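Local coordinates for protein-glutamine gamma-glutamyltransferase 2 (Pagrus major, PDB 1G0D) that catalyses the cross-linking of peptide-bound glutamine to primary amines such as protein lysines, probably in a calcium-dependent manner, at residues Met185-Cys188 with Phe189-Asp193; Val436-Tyr440 with Lys441-Gly445. All blocks are in the same frame, centred on the assembly; numbering follows the deposited sequence.

In the fold
Both contacts are local and enclose no loop: each lies in one continuous stretch of chain. Following the chain from the N terminus, contact 1 comes first, inside helix 184-193, whose sides meet helices 212-223, 253-261 and 272-286; the last of these begins at the catalytic Cys-272. Contact 2 follows in series, with neither nesting nor crossing. It takes the chain from strand 433-435 through the short helix 437-440 and the loop after it to helix 447-456, beside the probable calcium ligands. The two centres lie about 36 Å apart on opposite sides of the chain's centre, and their nearest atoms are about 22 Å apart.

Contact 1: Met185-Cys188 with Phe189-Asp193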
# COMPACT_ATOMS: atom_id res chain seq x y z
N MET A 185 10.82 -11.41 -7.12
CA MET A 185 11.96 -11.14 -6.28
C MET A 185 13.05 -10.50 -7.13
O MET A 185 13.71 -9.54 -6.73
CB MET A 185 12.49 -12.43 -5.66
CG MET A 185 13.79 -12.24 -4.88
SD MET A 185 14.67 -13.75 -4.54
CE MET A 185 15.26 -14.18 -6.22
N ASP A 186 13.25 -11.03 -8.32
CA ASP A 186 14.27 -10.51 -9.20
C ASP A 186 14.02 -9.07 -9.60
O ASP A 186 14.99 -8.29 -9.74
CB ASP A 186 14.33 -11.37 -10.42
CG ASP A 186 14.61 -12.79 -10.09
OD1 ASP A 186 15.76 -13.17 -10.34
OD2 ASP A 186 13.70 -13.50 -9.59
N ILE A 187 12.75 -8.73 -9.80
CA ILE A 187 12.36 -7.36 -10.16
C ILE A 187 12.53 -6.43 -8.96
O ILE A 187 12.81 -5.24 -9.11
CB ILE A 187 10.89 -7.26 -10.59
CG1 ILE A 187 10.61 -8.08 -11.85
CG2 ILE A 187 10.58 -5.83 -10.89
CD1 ILE A 187 9.16 -8.46 -12.06
N CYS A 188 12.35 -6.95 -7.75
CA CYS A 188 12.51 -6.13 -6.57
C CYS A 188 13.94 -5.63 -6.53
O CYS A 188 14.13 -4.44 -6.34
CB CYS A 188 12.15 -6.91 -5.32
SG CYS A 188 10.39 -7.12 -5.11
N PHE A 189 14.94 -6.50 -6.74
CA PHE A 189 16.37 -6.09 -6.77
C PHE A 189 16.67 -5.21 -7.97
O PHE A 189 17.65 -4.48 -7.97
CB PHE A 189 17.32 -7.30 -6.80
CG PHE A 189 17.48 -7.99 -5.46
CD1 PHE A 189 16.97 -9.27 -5.26
CD2 PHE A 189 18.04 -7.31 -4.38
CE1 PHE A 189 17.00 -9.86 -3.99
CE2 PHE A 189 18.07 -7.90 -3.11
CZ PHE A 189 17.55 -9.17 -2.91
N GLU A 190 15.83 -5.28 -9.00
CA GLU A 190 15.98 -4.46 -10.20
C GLU A 190 15.56 -3.01 -9.90
O GLU A 190 16.10 -2.04 -10.43
CB GLU A 190 15.08 -5.02 -11.31
CG GLU A 190 15.53 -4.61 -12.68
CD GLU A 190 14.58 -5.01 -13.79
OE1 GLU A 190 14.88 -4.62 -14.93
OE2 GLU A 190 13.54 -5.68 -13.55
N VAL A 191 14.55 -2.87 -9.05
CA VAL A 191 14.09 -1.56 -8.65
C VAL A 191 15.24 -0.92 -7.85
O VAL A 191 15.48 0.28 -7.93
CB VAL A 191 12.84 -1.66 -7.73
CG1 VAL A 191 12.46 -0.28 -7.21
CG2 VAL A 191 11.67 -2.27 -8.50
N LEU A 192 15.96 -1.72 -7.07
CA LEU A 192 17.04 -1.18 -6.27
C LEU A 192 18.21 -0.83 -7.19
O LEU A 192 18.96 0.11 -6.94
CB LEU A 192 17.48 -2.22 -5.21
CG LEU A 192 16.72 -2.38 -3.86
CD1 LEU A 192 17.31 -3.53 -3.03
CD2 LEU A 192 16.79 -1.07 -3.06
N ASP A 193 18.34 -1.58 -8.28
CA ASP A 193 19.44 -1.39 -9.24
C ASP A 193 19.30 -0.22 -10.20
O ASP A 193 20.27 0.20 -10.82
CB ASP A 193 19.65 -2.65 -10.09
CG ASP A 193 20.21 -3.82 -9.29
OD1 ASP A 193 20.20 -4.95 -9.83
OD2 ASP A 193 20.65 -3.62 -8.14
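Met-185 and Phe-189, one helical turn apart, meet through both backbone and side chain. Phe-189 N donates to Met-185 O over 3.3 Å in a fairly straight bond (163° at the hydrogen). Further along, Val-191 N reaches Ile-187 O at 2.9 Å, again an i+4 N-H to an i carbonyl. The bond from Leu-192 N to Cys-188 O is weak at 3.4 Å. Glu-190 N makes two weak bonds, to Asp-186 O and to Ile-187 O, and Val-191 N makes a second, weak bond to Cys-188 O. The middle of the helix thus mixes i+4 bonds with weaker i+3 ones.

Apolar contacts lie along the helix sides. Met-185 has CG anti to its N (chi1 173°), which brings CG to Phe-189 CE1 at 4.1 Å, the two side chains crossing at a slant. Ile-187 CG2 approaches Val-191 CG2 more loosely, at 4.4 Å. Cys-188 packs on Val-282, Cys-285 and Leu-286, Val-191 on Trp-259, Ile-219 and Met-222, and Phe-189 on Ile-105.

Charged groups turn to other parts of the chain: Asp-186 forms a salt bridge with Arg-31, while Asp-193 pairs with Lys-64 and Arg-209. The extended chain of Glu-190 carries OE2 to within 4.0 Å of Ile-187 CG2, and that oxygen is hydrogen-bonded to Ser-260. The arrangement is that of a largely buried amphipathic helix, 184-193, with Asp-186, Glu-190 and Asp-193 partly exposed along one side and most of the apolar residues packed against helices 212-223, 253-261 and 272-286, away from the annotated sites.

Contact 2: Val436-Tyr440 with Lys441-Gly445; sequences VTLHY and KYPEG. With SO4 (sulfate ion), chain B.
A short, weakly bonded helical turn, 437-440, running into the loop that carries the probable calcium ligand Glu-444, is closed by the N-H of Lys-441 on the carbonyl of Thr-437. Lys-441 N donates to Thr-437 O over 2.9 Å, lying in the carbonyl plane with 152° at the hydrogen. The same oxygen accepts Tyr-440 N at 2.7 Å, so two backbone donors grip it at the end of the turn. Thr-437 and Lys-441 also run side by side, CG2 against CG at 4.1 Å, while Thr-437 OG1 bonds to Asp-435.

Leu-438 covers the start of the loop. With CG anti to its N and chi2 at 74°, CD1 comes within 3.2 Å of Lys-441 O and within 3.6 Å of Pro-443 CD, the two side chains running at an angle to each other. A CA-H...O contact from Leu-438 CA to Lys-441 O, 3.5 Å long and 163° at the hydrogen, adds a second touch to that carbonyl.

His-439 turns from the loop toward a sulfate ion, probably from the crystallisation liquor; its NE2 makes a weak 3.5 Å bond to sulfate O4, and Arg-291 and Trp-351 also bond the ion. Tyr-440 OH bonds to Trp-334, and Tyr-442 OH to Glu-378.

Bent at chi3 and chi4, the Lys-441 chain brings NZ to Val-394 O and Asn-395 OD1. In this conformation the ammonium group, probably charged, lies beside Asn-395 of the probable metal site; if calcium is bound through OD1, that group would probably have to share the oxygen or move aside.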
# COMPACT_ATOMS: atom_id res chain seq x y z
N VAL A 436 -6.29 1.26 13.91
CA VAL A 436 -4.96 1.52 14.39
C VAL A 436 -4.73 3.00 14.79
O VAL A 436 -3.63 3.43 15.09
CB VAL A 436 -4.03 0.96 13.25
CG1 VAL A 436 -3.28 1.99 12.60
CG2 VAL A 436 -3.18 -0.11 13.78
N THR A 437 -5.82 3.77 14.88
CA THR A 437 -5.72 5.20 15.18
C THR A 437 -4.93 5.55 16.42
O THR A 437 -4.02 6.39 16.39
CB THR A 437 -7.14 5.87 15.28
OG1 THR A 437 -8.00 5.35 14.25
CG2 THR A 437 -7.04 7.39 15.08
N LEU A 438 -5.24 4.90 17.52
CA LEU A 438 -4.50 5.22 18.73
C LEU A 438 -2.96 5.02 18.65
O LEU A 438 -2.25 5.53 19.50
CB LEU A 438 -5.11 4.45 19.89
CG LEU A 438 -4.46 4.88 21.19
CD1 LEU A 438 -4.95 6.24 21.59
CD2 LEU A 438 -4.81 3.90 22.26
N HIS A 439 -2.44 4.29 17.66
CA HIS A 439 -0.97 4.11 17.54
C HIS A 439 -0.44 5.46 17.09
O HIS A 439 0.74 5.79 17.27
CB HIS A 439 -0.56 3.18 16.39
CG HIS A 439 -0.99 1.76 16.52
ND1 HIS A 439 -1.69 1.28 17.61
CD2 HIS A 439 -0.81 0.71 15.69
CE1 HIS A 439 -1.93 -0.01 17.43
NE2 HIS A 439 -1.40 -0.39 16.28
N TYR A 440 -1.31 6.20 16.40
CA TYR A 440 -0.95 7.49 15.85
C TYR A 440 -1.29 8.64 16.71
O TYR A 440 -0.52 9.59 16.76
CB TYR A 440 -1.59 7.70 14.49
CG TYR A 440 -0.91 6.90 13.43
CD1 TYR A 440 -1.39 5.64 13.07
CD2 TYR A 440 0.20 7.40 12.76
CE1 TYR A 440 -0.77 4.90 12.08
CE2 TYR A 440 0.83 6.67 11.77
CZ TYR A 440 0.34 5.43 11.42
OH TYR A 440 0.94 4.73 10.40
N LYS A 441 -2.42 8.59 17.40
CA LYS A 441 -2.73 9.74 18.21
C LYS A 441 -3.51 9.52 19.48
O LYS A 441 -4.32 8.62 19.58
CB LYS A 441 -3.45 10.79 17.35
CG LYS A 441 -4.40 10.24 16.31
CD LYS A 441 -4.52 11.22 15.19
CE LYS A 441 -5.91 11.83 15.13
NZ LYS A 441 -5.80 13.32 15.01
N TYR A 442 -3.25 10.38 20.46
CA TYR A 442 -3.92 10.29 21.72
C TYR A 442 -5.35 10.65 21.46
O TYR A 442 -5.62 11.42 20.56
CB TYR A 442 -3.28 11.25 22.67
CG TYR A 442 -2.01 10.66 23.19
CD1 TYR A 442 -2.05 9.61 24.09
CD2 TYR A 442 -0.78 11.19 22.84
CE1 TYR A 442 -0.90 9.09 24.64
CE2 TYR A 442 0.38 10.68 23.38
CZ TYR A 442 0.31 9.63 24.29
OH TYR A 442 1.45 9.10 24.85
N PRO A 443 -6.29 10.10 22.23
CA PRO A 443 -7.70 10.40 22.01
C PRO A 443 -7.97 11.88 22.04
O PRO A 443 -7.33 12.62 22.77
CB PRO A 443 -8.43 9.65 23.12
CG PRO A 443 -7.37 9.27 24.09
CD PRO A 443 -6.08 9.21 23.38
N GLU A 444 -8.90 12.30 21.20
CA GLU A 444 -9.29 13.68 21.05
C GLU A 444 -9.69 14.34 22.36
O GLU A 444 -10.56 13.83 23.06
CB GLU A 444 -10.44 13.73 20.10
CG GLU A 444 -10.65 15.04 19.46
CD GLU A 444 -11.90 14.96 18.64
OE1 GLU A 444 -11.93 14.10 17.73
OE2 GLU A 444 -12.86 15.72 18.93
N GLY A 445 -9.09 15.47 22.68
CA GLY A 445 -9.42 16.13 23.93
C GLY A 445 -8.55 15.72 25.12
O GLY A 445 -8.42 16.45 26.09
S SO4 B . 0.75 -3.70 16.29
O1 SO4 B . 1.26 -2.42 16.43
O2 SO4 B . 1.78 -4.53 15.79
O3 SO4 B . 0.55 -4.08 17.62
O4 SO4 B . -0.50 -3.66 15.59